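Local coordinates for protein nucleoside hydrolase, putative (Trypanosoma brucei, PDB 3FZ0) that belongs to the nucleoside hydrolase family, alpha/beta proteins built round a largely parallel central sheet with a bound calcium ion, at residues L57-D63 with P97-R101; V34-V40 with I64-A70; A20-M24 with F245-F250; W41-E45 with R78-W83. The protein carries 2 engineered substitutions. The contacts are given in a common frame with arbitrary orientation. Where two conformers were deposited one is given. Residue numbers count along the deposited sequence, not the author numbering.

Contact 1: L57-D63 with P97-R101; sequences LDLYDAD and PPSQR. Engineered in segment 97-101: Gln100 (natural residue Lys).
The last turn of helix 46-60 ends in a Schellman motif. Asp61 takes positive phi (54/34), its N bonds Asp58 O (3.0 Å), and Ala62 N bonds Leu57 O (3.1 Å). Against this turn run the extended residues Pro97 to Ser99, after which the chain turns at the engineered Gln100; the CA atoms of Asp58 and Ser99 are 6.7 Å apart. Ser99 (chi1 t) precedes the turn that leads into a helix; its OG accepts a capping bond from Arg101 N (3.1 Å). Ser99 OG lies 3.2 Å from Asp58 OD1, at most a weak bond, with Gly54 O as a rival acceptor. Arg101 (chi1 m, chi2 t) reaches across, and the N of Ala62 and C of Leu57 lie over one face of its guanidinium. Three carboxylates gather round the edge: Arg101 NE to Asp58 OD1 at 2.9 Å (162°), Arg101 NH1 to Asp63 OD1 at 3.0 Å, and, weakly, Arg101 NH2 to Asp61 OD1 at 3.4 Å. Asp58 (chi1 m) has its other oxygen occupied too: a water donates to Asp58 OD2 (2.6 Å) and to Pro97 O (2.4 Å). This salt-bridge network, three carboxylates to one guanidinium, ties a helix C-terminus to the lead-in of the next helix by charge.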
loop_
_atom_site.group_PDB
_atom_site.type_symbol
_atom_site.label_atom_id
_atom_site.label_comp_id
_atom_site.label_asym_id
_atom_site.label_seq_id
_atom_site.Cartn_x
_atom_site.Cartn_y
_atom_site.Cartn_z
ATOM N N LEU B 57 37.069 -8.621 -18.103
ATOM C CA LEU B 57 38.357 -7.946 -17.948
ATOM C C LEU B 57 39.566 -8.763 -18.461
ATOM O O LEU B 57 40.571 -8.172 -18.890
ATOM C CB LEU B 57 38.573 -7.486 -16.506
ATOM C CG LEU B 57 37.495 -6.562 -15.928
ATOM C CD1 LEU B 57 37.767 -6.242 -14.469
ATOM C CD2 LEU B 57 37.276 -5.285 -16.754
ATOM N N ASP B 58 39.488 -10.098 -18.410
ATOM C CA ASP B 58 40.467 -10.956 -19.107
ATOM C C ASP B 58 40.604 -10.556 -20.570
ATOM O O ASP B 58 41.716 -10.351 -21.057
ATOM C CB ASP B 58 40.058 -12.436 -19.042
ATOM C CG ASP B 58 40.308 -13.057 -17.684
ATOM O OD1 ASP B 58 41.122 -12.502 -16.887
ATOM O OD2 ASP B 58 39.718 -14.126 -17.426
ATOM N N LEU B 59 39.462 -10.426 -21.249
ATOM C CA LEU B 59 39.421 -10.036 -22.645
ATOM C C LEU B 59 40.289 -8.793 -22.907
ATOM O O LEU B 59 41.058 -8.764 -23.844
ATOM C CB LEU B 59 37.976 -9.817 -23.071
ATOM C CG LEU B 59 37.691 -9.681 -24.570
ATOM C CD1 LEU B 59 38.051 -11.000 -25.312
ATOM C CD2 LEU B 59 36.247 -9.294 -24.826
ATOM N N TYR B 60 40.183 -7.794 -22.041
ATOM C CA TYR B 60 40.898 -6.530 -22.193
ATOM C C TYR B 60 42.280 -6.504 -21.554
ATOM O O TYR B 60 43.038 -5.568 -21.749
ATOM C CB TYR B 60 40.054 -5.401 -21.607
ATOM C CG TYR B 60 38.914 -5.031 -22.504
ATOM C CD1 TYR B 60 37.677 -5.694 -22.415
ATOM C CD2 TYR B 60 39.072 -4.041 -23.473
ATOM C CE1 TYR B 60 36.629 -5.355 -23.264
ATOM C CE2 TYR B 60 38.028 -3.709 -24.314
ATOM C CZ TYR B 60 36.823 -4.360 -24.204
ATOM O OH TYR B 60 35.801 -4.011 -25.041
ATOM N N ASP B 61 42.584 -7.532 -20.777
ATOM C CA ASP B 61 43.725 -7.506 -19.882
ATOM C C ASP B 61 43.749 -6.340 -18.938
ATOM O O ASP B 61 44.812 -5.838 -18.639
ATOM C CB ASP B 61 44.993 -7.443 -20.685
ATOM C CG ASP B 61 45.801 -8.648 -20.522
ATOM O OD1 ASP B 61 46.350 -8.854 -19.401
ATOM O OD2 ASP B 61 45.869 -9.385 -21.528
ATOM N N ALA B 62 42.586 -5.890 -18.493
ATOM C CA ALA B 62 42.504 -4.672 -17.685
ATOM C C ALA B 62 42.669 -4.990 -16.209
ATOM O O ALA B 62 42.092 -5.970 -15.712
ATOM C CB ALA B 62 41.178 -3.967 -17.926
ATOM N N ASP B 63 43.435 -4.158 -15.507
ATOM C CA ASP B 63 43.584 -4.315 -14.062
ATOM C C ASP B 63 42.607 -3.465 -13.237
ATOM O O ASP B 63 42.878 -3.134 -12.091
ATOM C CB ASP B 63 45.044 -4.127 -13.639
ATOM C CG ASP B 63 45.972 -5.175 -14.285
ATOM O OD1 ASP B 63 45.545 -6.360 -14.397
ATOM O OD2 ASP B 63 47.114 -4.828 -14.708
ATOM N N PRO B 97 36.895 -19.064 -20.654
ATOM C CA PRO B 97 37.766 -19.591 -19.582
ATOM C C PRO B 97 37.551 -18.806 -18.305
ATOM O O PRO B 97 37.463 -17.570 -18.364
ATOM C CB PRO B 97 39.182 -19.349 -20.107
ATOM C CG PRO B 97 39.013 -19.167 -21.600
ATOM C CD PRO B 97 37.670 -18.470 -21.756
ATOM N N PRO B 98 37.444 -19.513 -17.160
ATOM C CA PRO B 98 37.282 -18.869 -15.860
ATOM C C PRO B 98 38.446 -17.926 -15.611
ATOM O O PRO B 98 39.546 -18.195 -16.058
ATOM C CB PRO B 98 37.333 -20.054 -14.875
ATOM C CG PRO B 98 36.861 -21.217 -15.681
ATOM C CD PRO B 98 37.493 -20.982 -17.024
ATOM N N SER B 99 38.184 -16.841 -14.902
ATOM C CA SER B 99 39.144 -15.775 -14.681
ATOM C C SER B 99 39.892 -15.951 -13.356
ATOM O O SER B 99 39.283 -16.252 -12.309
ATOM C CB SER B 99 38.396 -14.439 -14.655
ATOM O OG SER B 99 39.265 -13.356 -14.416
ATOM N N GLN B 100 41.199 -15.710 -13.393
ATOM C CA GLN B 100 42.032 -15.724 -12.187
ATOM C C GLN B 100 41.969 -14.373 -11.456
ATOM O O GLN B 100 42.463 -14.230 -10.341
ATOM C CB GLN B 100 43.470 -16.084 -12.553
ATOM C CG GLN B 100 43.588 -17.390 -13.349
ATOM C CD GLN B 100 43.526 -18.609 -12.440
ATOM O OE1 GLN B 100 44.503 -18.950 -11.759
ATOM N NE2 GLN B 100 42.375 -19.268 -12.410
ATOM N N ARG B 101 41.327 -13.390 -12.079
ATOM C CA ARG B 101 41.215 -12.067 -11.503
ATOM C C ARG B 101 40.312 -12.036 -10.255
ATOM O O ARG B 101 40.555 -11.244 -9.325
ATOM C CB ARG B 101 40.737 -11.076 -12.563
ATOM C CG ARG B 101 41.837 -10.613 -13.484
ATOM C CD ARG B 101 41.364 -9.709 -14.587
ATOM N NE ARG B 101 42.119 -10.035 -15.779
ATOM C CZ ARG B 101 43.215 -9.409 -16.190
ATOM N NH1 ARG B 101 43.676 -8.364 -15.534
ATOM N NH2 ARG B 101 43.839 -9.824 -17.270
HETATM O O HOH W 1 38.512 -15.579 -19.200
#

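Contact 2: V34-V40 with I64-A70; sequences VIAITVV and IPFFRGA
This is a parallel strand pairing at the edge of the main sheet, the two strands of the beta-alpha-beta unit 32-39, 46-60, 66-68 in a Rossmann-like order of strands. Strand 66-68 is outermost within the chain, while strand 32-39 is bonded on its other side to strand 6-13. The axes approach to 4.7 Å and differ by 23° in direction. Ile37 pairs with Phe66 (CA-CA 4.6 Å) and Thr38 with Phe67 (4.9 Å). The ladder alternates: Ile37 N donates to Pro65 O (3.1 Å, 165°), Phe67 N to Ile37 O (3.0 Å, 138°), and Val39 N to Phe67 O (2.8 Å, 158°). CA-H...O contacts add Ala36 CA to Pro65 O (3.5 Å) and Phe66 CA to Ile37 O (3.1 Å). Ile37 (m, t) and Phe66 (chi1 p) share one face, CB to CB 3.9 Å; there Ile37 meets helix 17-27 and Phe66 meets helix 46-60. Thr38 and Phe67 (chi1 m) share the other, beside helix 110-120, and Thr38 OG1 bonds Asp12 OD2. Before the ladder, Ile64 (m, t) packs its CD1 on Val34 CB (3.9 Å) and its CG2 on Ile37 CG1 (4.2 Å). Beyond it, Gly69 adopts phi/psi -110/-152, where a CB would clash with Val39 O, only 2.2 Å away.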
loop_
_atom_site.group_PDB
_atom_site.type_symbol
_atom_site.label_atom_id
_atom_site.label_comp_id
_atom_site.label_asym_id
_atom_site.label_seq_id
_atom_site.Cartn_x
_atom_site.Cartn_y
_atom_site.Cartn_z
ATOM N N VAL B 34 37.328 3.730 -16.669
ATOM C CA VAL B 34 36.579 2.997 -15.654
ATOM C C VAL B 34 37.545 2.716 -14.513
ATOM O O VAL B 34 38.517 1.992 -14.701
ATOM C CB VAL B 34 36.036 1.673 -16.198
ATOM C CG1 VAL B 34 35.451 0.823 -15.077
ATOM C CG2 VAL B 34 34.991 1.945 -17.267
ATOM N N ILE B 35 37.291 3.308 -13.345
ATOM C CA ILE B 35 38.203 3.148 -12.206
ATOM C C ILE B 35 37.749 2.086 -11.198
ATOM O O ILE B 35 38.552 1.659 -10.373
ATOM C CB ILE B 35 38.531 4.488 -11.469
ATOM C CG1 ILE B 35 37.263 5.187 -10.963
ATOM C CG2 ILE B 35 39.268 5.407 -12.372
ATOM C CD1 ILE B 35 37.539 6.349 -9.970
ATOM N N ALA B 36 36.484 1.665 -11.272
ATOM C CA ALA B 36 35.968 0.591 -10.394
ATOM C C ALA B 36 34.668 0.038 -10.900
ATOM O O ALA B 36 33.847 0.780 -11.445
ATOM C CB ALA B 36 35.785 1.070 -8.936
ATOM N N ILE B 37 34.497 -1.274 -10.730
ATOM C CA ILE B 37 33.271 -1.951 -11.098
ATOM C C ILE B 37 32.726 -2.560 -9.817
ATOM O O ILE B 37 33.426 -3.294 -9.098
ATOM C CB ILE B 37 33.507 -3.015 -12.190
ATOM C CG1 ILE B 37 33.943 -2.308 -13.502
ATOM C CG2 ILE B 37 32.260 -3.903 -12.363
ATOM C CD1 ILE B 37 34.380 -3.256 -14.655
ATOM N N THR B 38 31.496 -2.194 -9.481
ATOM C CA THR B 38 30.875 -2.698 -8.277
ATOM C C THR B 38 29.706 -3.583 -8.703
ATOM O O THR B 38 28.884 -3.210 -9.543
ATOM C CB THR B 38 30.410 -1.570 -7.359
ATOM O OG1 THR B 38 29.488 -0.743 -8.072
ATOM C CG2 THR B 38 31.599 -0.743 -6.930
ATOM N N VAL B 39 29.658 -4.776 -8.134
ATOM C CA VAL B 39 28.721 -5.803 -8.594
ATOM C C VAL B 39 27.497 -5.835 -7.679
ATOM O O VAL B 39 27.613 -5.783 -6.447
ATOM C CB VAL B 39 29.443 -7.181 -8.668
ATOM C CG1 VAL B 39 28.454 -8.321 -8.887
ATOM C CG2 VAL B 39 30.500 -7.122 -9.748
ATOM N N VAL B 40 26.318 -5.919 -8.287
ATOM C CA VAL B 40 25.092 -6.010 -7.494
ATOM C C VAL B 40 24.283 -7.194 -8.006
ATOM O O VAL B 40 24.431 -7.575 -9.155
ATOM C CB VAL B 40 24.306 -4.669 -7.522
ATOM C CG1 VAL B 40 23.808 -4.344 -8.915
ATOM C CG2 VAL B 40 23.187 -4.654 -6.516
ATOM N N ILE B 64 41.450 -3.153 -13.799
ATOM C CA ILE B 64 40.365 -2.476 -13.066
ATOM C C ILE B 64 39.872 -3.308 -11.859
ATOM O O ILE B 64 39.513 -4.463 -12.029
ATOM C CB ILE B 64 39.176 -2.226 -14.010
ATOM C CG1 ILE B 64 39.639 -1.410 -15.229
ATOM C CG2 ILE B 64 38.040 -1.531 -13.304
ATOM C CD1 ILE B 64 38.561 -1.301 -16.306
ATOM N N PRO B 65 39.837 -2.725 -10.654
ATOM C CA PRO B 65 39.363 -3.518 -9.527
ATOM C C PRO B 65 37.842 -3.661 -9.503
ATOM O O PRO B 65 37.125 -2.720 -9.894
ATOM C CB PRO B 65 39.871 -2.736 -8.302
ATOM C CG PRO B 65 40.048 -1.353 -8.766
ATOM C CD PRO B 65 40.203 -1.356 -10.264
ATOM N N PHE B 66 37.355 -4.833 -9.074
ATOM C CA PHE B 66 35.914 -5.077 -8.961
ATOM C C PHE B 66 35.509 -5.677 -7.602
ATOM O O PHE B 66 36.309 -6.365 -6.944
ATOM C CB PHE B 66 35.331 -5.842 -10.163
ATOM C CG PHE B 66 36.044 -7.143 -10.490
ATOM C CD1 PHE B 66 35.410 -8.356 -10.283
ATOM C CD2 PHE B 66 37.326 -7.142 -11.046
ATOM C CE1 PHE B 66 36.037 -9.535 -10.596
ATOM C CE2 PHE B 66 37.966 -8.328 -11.356
ATOM C CZ PHE B 66 37.336 -9.525 -11.137
ATOM N N PHE B 67 34.277 -5.382 -7.167
ATOM C CA PHE B 67 33.900 -5.608 -5.779
ATOM C C PHE B 67 32.529 -6.252 -5.621
ATOM O O PHE B 67 31.594 -5.913 -6.389
ATOM C CB PHE B 67 33.955 -4.281 -5.037
ATOM C CG PHE B 67 35.303 -3.605 -5.121
ATOM C CD1 PHE B 67 35.627 -2.788 -6.210
ATOM C CD2 PHE B 67 36.245 -3.790 -4.114
ATOM C CE1 PHE B 67 36.874 -2.184 -6.300
ATOM C CE2 PHE B 67 37.509 -3.171 -4.185
ATOM C CZ PHE B 67 37.816 -2.372 -5.285
ATOM N N ARG B 68 32.419 -7.189 -4.660
ATOM C CA ARG B 68 31.145 -7.862 -4.356
ATOM C C ARG B 68 30.253 -6.913 -3.575
ATOM O O ARG B 68 30.675 -6.369 -2.539
ATOM C CB ARG B 68 31.365 -9.166 -3.563
ATOM C CG ARG B 68 32.489 -10.068 -4.122
ATOM C CD ARG B 68 32.814 -11.319 -3.269
ATOM N NE ARG B 68 33.761 -12.207 -3.967
ATOM C CZ ARG B 68 33.396 -13.193 -4.788
ATOM N NH1 ARG B 68 32.108 -13.437 -5.005
ATOM N NH2 ARG B 68 34.305 -13.937 -5.391
ATOM N N GLY B 69 29.024 -6.738 -4.071
ATOM C CA GLY B 69 28.021 -5.910 -3.425
ATOM C C GLY B 69 26.878 -6.724 -2.829
ATOM O O GLY B 69 27.069 -7.876 -2.435
ATOM N N ALA B 70 25.698 -6.111 -2.747
ATOM C CA ALA B 70 24.543 -6.692 -2.082
ATOM C C ALA B 70 23.987 -7.890 -2.835
ATOM O O ALA B 70 23.890 -7.871 -4.070
ATOM C CB ALA B 70 23.465 -5.641 -1.923
#

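Contact 3: A20-M24 with F245-F250; sequences AIAIM and FIEKLF
Met24 (m, t, chi3 94°) extends its thioether beside the ring of Phe245 (chi1 t), a Met-aromatic contact with SD 5.3 Å from the ring centroid and obliquely placed; its CE comes within 4.2 Å of Phe245 CD2 and 3.9 Å of Ile246 CG1. This is an apolar helix-helix contact in an alpha/beta fold: the axes of segments 20-24 and 245-249 run nearly antiparallel (158°) but stay 12.0 Å apart, and side chains bridge the space, with Ile21, Met24 and Ile246 burying most. The nearest CA pairs are Ile21 with Ile246 (7.9 Å) and Ala20 with Leu249 (8.5 Å). Ala20 CB meets Leu249 CD2 at 3.7 Å, and Ile21 (m, m) sends CD1 to Ile246 CG1 (3.9 Å) and Leu249 CD2 (4.3 Å). All seven contributing residues are buried. Helix 46-60 and helix 345-356 add Leu59 and Ile355 to the same apolar core, and helix 17-27 carries Asp19, a calcium ligand. At the end of the segment, Phe250 CE1 touches Ile21 CG1 at 3.5 Å.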
loop_
_atom_site.group_PDB
_atom_site.type_symbol
_atom_site.label_atom_id
_atom_site.label_comp_id
_atom_site.label_asym_id
_atom_site.label_seq_id
_atom_site.Cartn_x
_atom_site.Cartn_y
_atom_site.Cartn_z
ATOM N N ALA B 20 27.714 -5.998 -20.100
ATOM C CA ALA B 20 29.023 -6.213 -20.712
ATOM C C ALA B 20 29.248 -5.258 -21.879
ATOM O O ALA B 20 30.306 -4.653 -21.936
ATOM C CB ALA B 20 29.214 -7.664 -21.142
ATOM N N ILE B 21 28.276 -5.132 -22.796
ATOM C CA ILE B 21 28.368 -4.176 -23.914
ATOM C C ILE B 21 28.560 -2.742 -23.368
ATOM O O ILE B 21 29.362 -1.970 -23.898
ATOM C CB ILE B 21 27.094 -4.201 -24.841
ATOM C CG1 ILE B 21 26.896 -5.591 -25.464
ATOM C CG2 ILE B 21 27.165 -3.072 -25.934
ATOM C CD1 ILE B 21 28.045 -6.076 -26.341
ATOM N N ALA B 22 27.821 -2.395 -22.316
ATOM C CA ALA B 22 27.966 -1.057 -21.702
ATOM C C ALA B 22 29.386 -0.789 -21.155
ATOM O O ALA B 22 29.957 0.302 -21.355
ATOM C CB ALA B 22 26.925 -0.848 -20.603
ATOM N N ILE B 23 29.948 -1.784 -20.461
ATOM C CA ILE B 23 31.295 -1.637 -19.898
ATOM C C ILE B 23 32.318 -1.577 -21.039
ATOM O O ILE B 23 33.267 -0.799 -20.977
ATOM C CB ILE B 23 31.614 -2.751 -18.845
ATOM C CG1 ILE B 23 30.650 -2.625 -17.649
ATOM C CG2 ILE B 23 33.049 -2.664 -18.383
ATOM C CD1 ILE B 23 30.459 -3.884 -16.812
ATOM N N MET B 24 32.090 -2.367 -22.079
ATOM C CA MET B 24 32.898 -2.327 -23.282
ATOM C C MET B 24 32.876 -0.940 -23.906
ATOM O O MET B 24 33.906 -0.428 -24.360
ATOM C CB MET B 24 32.458 -3.399 -24.290
ATOM C CG MET B 24 32.730 -4.861 -23.849
ATOM S SD MET B 24 32.161 -6.109 -25.053
ATOM C CE MET B 24 33.631 -6.386 -26.006
ATOM N N PHE B 245 33.873 -12.528 -28.879
ATOM C CA PHE B 245 33.311 -12.446 -27.548
ATOM C C PHE B 245 31.855 -11.962 -27.573
ATOM O O PHE B 245 31.014 -12.551 -26.907
ATOM C CB PHE B 245 34.202 -11.559 -26.648
ATOM C CG PHE B 245 33.669 -11.361 -25.246
ATOM C CD1 PHE B 245 34.077 -12.186 -24.213
ATOM C CD2 PHE B 245 32.791 -10.321 -24.954
ATOM C CE1 PHE B 245 33.603 -11.987 -22.905
ATOM C CE2 PHE B 245 32.310 -10.116 -23.649
ATOM C CZ PHE B 245 32.712 -10.937 -22.633
ATOM N N ILE B 246 31.566 -10.896 -28.326
ATOM C CA ILE B 246 30.204 -10.398 -28.447
ATOM C C ILE B 246 29.300 -11.460 -29.065
ATOM O O ILE B 246 28.228 -11.712 -28.546
ATOM C CB ILE B 246 30.110 -9.002 -29.180
ATOM C CG1 ILE B 246 30.863 -7.926 -28.360
ATOM C CG2 ILE B 246 28.606 -8.599 -29.474
ATOM C CD1 ILE B 246 30.973 -6.582 -29.041
ATOM N N GLU B 247 29.749 -12.137 -30.114
ATOM C CA GLU B 247 28.934 -13.227 -30.686
ATOM C C GLU B 247 28.582 -14.304 -29.654
ATOM O O GLU B 247 27.440 -14.778 -29.625
ATOM C CB GLU B 247 29.544 -13.859 -31.953
ATOM C CG GLU B 247 28.571 -14.712 -32.721
ATOM C CD GLU B 247 29.181 -15.453 -33.918
ATOM O OE1 GLU B 247 28.401 -15.975 -34.724
ATOM O OE2 GLU B 247 30.428 -15.530 -34.069
ATOM N N LYS B 248 29.545 -14.677 -28.815
ATOM C CA LYS B 248 29.319 -15.712 -27.813
ATOM C C LYS B 248 28.422 -15.223 -26.673
ATOM O O LYS B 248 27.582 -15.966 -26.163
ATOM C CB LYS B 248 30.653 -16.216 -27.257
ATOM C CG LYS B 248 31.414 -17.203 -28.152
ATOM C CD LYS B 248 32.755 -17.477 -27.500
ATOM C CE LYS B 248 33.671 -18.267 -28.359
ATOM N NZ LYS B 248 34.937 -18.457 -27.618
ATOM N N LEU B 249 28.617 -13.966 -26.278
ATOM C CA LEU B 249 27.841 -13.341 -25.208
ATOM C C LEU B 249 26.349 -13.246 -25.505
ATOM O O LEU B 249 25.536 -13.417 -24.609
ATOM C CB LEU B 249 28.379 -11.950 -24.967
ATOM C CG LEU B 249 27.783 -11.137 -23.854
ATOM C CD1 LEU B 249 28.153 -11.697 -22.465
ATOM C CD2 LEU B 249 28.277 -9.725 -24.047
ATOM N N PHE B 250 26.005 -13.006 -26.773
ATOM C CA PHE B 250 24.628 -12.741 -27.202
ATOM C C PHE B 250 23.947 -13.970 -27.813
ATOM O O PHE B 250 22.802 -13.886 -28.241
ATOM C CB PHE B 250 24.598 -11.566 -28.213
ATOM C CG PHE B 250 24.389 -10.216 -27.583
ATOM C CD1 PHE B 250 25.241 -9.753 -26.592
ATOM C CD2 PHE B 250 23.314 -9.416 -27.986
ATOM C CE1 PHE B 250 25.044 -8.518 -26.002
ATOM C CE2 PHE B 250 23.081 -8.170 -27.392
ATOM C CZ PHE B 250 23.967 -7.710 -26.391
#

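Contact 4: W41-E45 with R78-W83; sequences WGNVE and RETVQW
Asn43, Gln82 and Arg78 bury the largest areas where two loops without regular structure meet, the CA atoms of Asn43 and Gln82 4.9 Å apart. Asn43 (chi1 m) turns its OD1 to accept a weak bond from Trp83 N (3.3 Å, 162°). Gln82 (m, t) lies along the other loop, CD 3.2 Å from Asn43 O; as modelled, its OE1 faces Asn43 O (3.3 Å) and its NE2 faces Glu45 N (3.4 Å), like against like. Arg78 (chi1 p, chi2 t) forks onto Gly42 O, its NH1 and NH2 both 3.2 Å away, while its NE is held by Thr80 O (2.8 Å). Trp41 CE3 lies over its guanidinium, 3.5 Å from Arg78 NH1; the indole NE1 bonds Thr138 OG1. Asn43 N bonds Asp14, a calcium ligand; the Asn43 side chain lies about 3 Å (nearest atoms) from 2-[bis-(2-hydroxy-ethyl)-amino]-2-hydroxymethyl-propane-1,3-diol, probably from the crystallisation liquor. Loops beyond the C-terminal ends of parallel strands are where alpha/beta folds usually place their binding site, here beside the calcium ion.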
loop_
_atom_site.group_PDB
_atom_site.type_symbol
_atom_site.label_atom_id
_atom_site.label_comp_id
_atom_site.label_asym_id
_atom_site.label_seq_id
_atom_site.Cartn_x
_atom_site.Cartn_y
_atom_site.Cartn_z
ATOM N N TRP B 41 23.461 -7.783 -7.129
ATOM C CA TRP B 41 22.460 -8.798 -7.509
ATOM C C TRP B 41 21.504 -8.197 -8.567
ATOM O O TRP B 41 21.469 -6.976 -8.758
ATOM C CB TRP B 41 21.685 -9.257 -6.274
ATOM C CG TRP B 41 20.696 -8.251 -5.835
ATOM C CD1 TRP B 41 20.929 -7.139 -5.062
ATOM C CD2 TRP B 41 19.304 -8.218 -6.164
ATOM N NE1 TRP B 41 19.781 -6.433 -4.894
ATOM C CE2 TRP B 41 18.759 -7.071 -5.549
ATOM C CE3 TRP B 41 18.456 -9.064 -6.888
ATOM C CZ2 TRP B 41 17.402 -6.743 -5.647
ATOM C CZ3 TRP B 41 17.100 -8.732 -6.982
ATOM C CH2 TRP B 41 16.591 -7.585 -6.372
ATOM N N GLY B 42 20.750 -9.058 -9.259
ATOM C CA GLY B 42 19.780 -8.638 -10.264
ATOM C C GLY B 42 19.446 -9.786 -11.205
ATOM O O GLY B 42 18.718 -10.736 -10.833
ATOM N N ASN B 43 19.970 -9.729 -12.428
ATOM C CA ASN B 43 19.758 -10.830 -13.355
ATOM C C ASN B 43 20.634 -12.062 -13.134
ATOM O O ASN B 43 20.276 -13.172 -13.543
ATOM C CB ASN B 43 19.758 -10.352 -14.801
ATOM C CG ASN B 43 18.412 -9.708 -15.187
ATOM O OD1 ASN B 43 17.319 -10.283 -14.935
ATOM N ND2 ASN B 43 18.479 -8.505 -15.760
ATOM N N VAL B 44 21.764 -11.865 -12.456
ATOM C CA VAL B 44 22.544 -12.968 -11.932
ATOM C C VAL B 44 22.994 -12.691 -10.517
ATOM O O VAL B 44 23.097 -11.540 -10.080
ATOM C CB VAL B 44 23.769 -13.329 -12.819
ATOM C CG1 VAL B 44 23.274 -13.740 -14.232
ATOM C CG2 VAL B 44 24.784 -12.192 -12.874
ATOM N N GLU B 45 23.241 -13.772 -9.800
ATOM C CA GLU B 45 23.739 -13.681 -8.454
ATOM C C GLU B 45 25.162 -13.084 -8.400
ATOM O O GLU B 45 25.979 -13.309 -9.303
ATOM C CB GLU B 45 23.645 -15.068 -7.807
ATOM C CG GLU B 45 23.105 -15.054 -6.361
ATOM C CD GLU B 45 22.323 -13.762 -6.005
ATOM O OE1 GLU B 45 22.840 -12.909 -5.187
ATOM O OE2 GLU B 45 21.205 -13.617 -6.579
ATOM N N ARG B 78 13.786 -10.542 -2.642
ATOM C CA ARG B 78 13.532 -10.050 -4.012
ATOM C C ARG B 78 12.119 -10.399 -4.414
ATOM O O ARG B 78 11.625 -11.463 -4.064
ATOM C CB ARG B 78 14.548 -10.615 -5.034
ATOM C CG ARG B 78 14.602 -12.149 -5.120
ATOM C CD ARG B 78 15.559 -12.643 -6.156
ATOM N NE ARG B 78 15.288 -12.033 -7.453
ATOM C CZ ARG B 78 16.199 -11.829 -8.414
ATOM N NH1 ARG B 78 17.459 -12.166 -8.241
ATOM N NH2 ARG B 78 15.846 -11.240 -9.541
ATOM N N GLU B 79 11.473 -9.483 -5.120
ATOM C CA GLU B 79 10.091 -9.669 -5.591
ATOM C C GLU B 79 10.106 -9.813 -7.124
ATOM O O GLU B 79 9.065 -9.846 -7.791
ATOM C CB GLU B 79 9.173 -8.542 -5.070
ATOM C CG GLU B 79 9.307 -8.341 -3.518
ATOM C CD GLU B 79 8.295 -7.362 -2.889
ATOM O OE1 GLU B 79 7.357 -6.922 -3.583
ATOM O OE2 GLU B 79 8.410 -7.049 -1.675
ATOM N N THR B 80 11.312 -9.888 -7.674
ATOM C CA THR B 80 11.516 -10.146 -9.098
ATOM C C THR B 80 12.134 -11.536 -9.294
ATOM O O THR B 80 12.635 -12.174 -8.370
ATOM C CB THR B 80 12.436 -9.095 -9.757
ATOM O OG1 THR B 80 13.729 -9.114 -9.127
ATOM C CG2 THR B 80 11.842 -7.711 -9.632
ATOM N N VAL B 81 12.097 -11.973 -10.533
ATOM C CA VAL B 81 12.620 -13.255 -10.979
ATOM C C VAL B 81 13.798 -12.940 -11.911
ATOM O O VAL B 81 13.793 -11.891 -12.586
ATOM C CB VAL B 81 11.482 -13.989 -11.733
ATOM C CG1 VAL B 81 11.994 -14.963 -12.755
ATOM C CG2 VAL B 81 10.520 -14.655 -10.723
ATOM N N GLN B 82 14.810 -13.818 -11.928
ATOM C CA GLN B 82 15.909 -13.750 -12.917
ATOM C C GLN B 82 15.392 -14.050 -14.325
ATOM O O GLN B 82 14.742 -15.062 -14.572
ATOM C CB GLN B 82 17.061 -14.689 -12.548
ATOM C CG GLN B 82 17.778 -14.299 -11.241
ATOM C CD GLN B 82 19.166 -14.939 -11.062
ATOM O OE1 GLN B 82 19.550 -15.859 -11.790
ATOM N NE2 GLN B 82 19.923 -14.433 -10.085
ATOM N N TRP B 83 15.672 -13.144 -15.242
ATOM C CA TRP B 83 15.140 -13.190 -16.603
ATOM C C TRP B 83 15.584 -14.423 -17.402
ATOM O O TRP B 83 14.747 -15.121 -17.952
ATOM C CB TRP B 83 15.583 -11.921 -17.325
ATOM C CG TRP B 83 14.998 -11.690 -18.707
ATOM C CD1 TRP B 83 13.688 -11.894 -19.115
ATOM C CD2 TRP B 83 15.697 -11.161 -19.850
ATOM N NE1 TRP B 83 13.556 -11.542 -20.446
ATOM C CE2 TRP B 83 14.763 -11.082 -20.916
ATOM C CE3 TRP B 83 17.027 -10.754 -20.076
ATOM C CZ2 TRP B 83 15.119 -10.625 -22.190
ATOM C CZ3 TRP B 83 17.382 -10.300 -21.341
ATOM C CH2 TRP B 83 16.431 -10.226 -22.378
#

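How the contacts relate
From the N terminus, helix 17-27 opens contact 3, whose partner comes only at 245-250; the other three contacts all lie within this long span. Strand 32-39 then starts contact 2, the loop after it contact 4, and the end of helix 46-60 contact 1; they close in the order 64-70, 78-83, 97-101, so each pair of them crosses. Contact 2 is central: Leu57 of contact 1 packs on Phe66 and Ile37, Ile23 of contact 3 touches Ile37, and Trp41 N, by a probable hydrogen bond, meets Ala70 O. Leu59 and Tyr60 of contact 1 pack on contact 3. Contact 4 touches neither 1 nor 3. Together they join the sheet edge, its helices and the calcium-side loops.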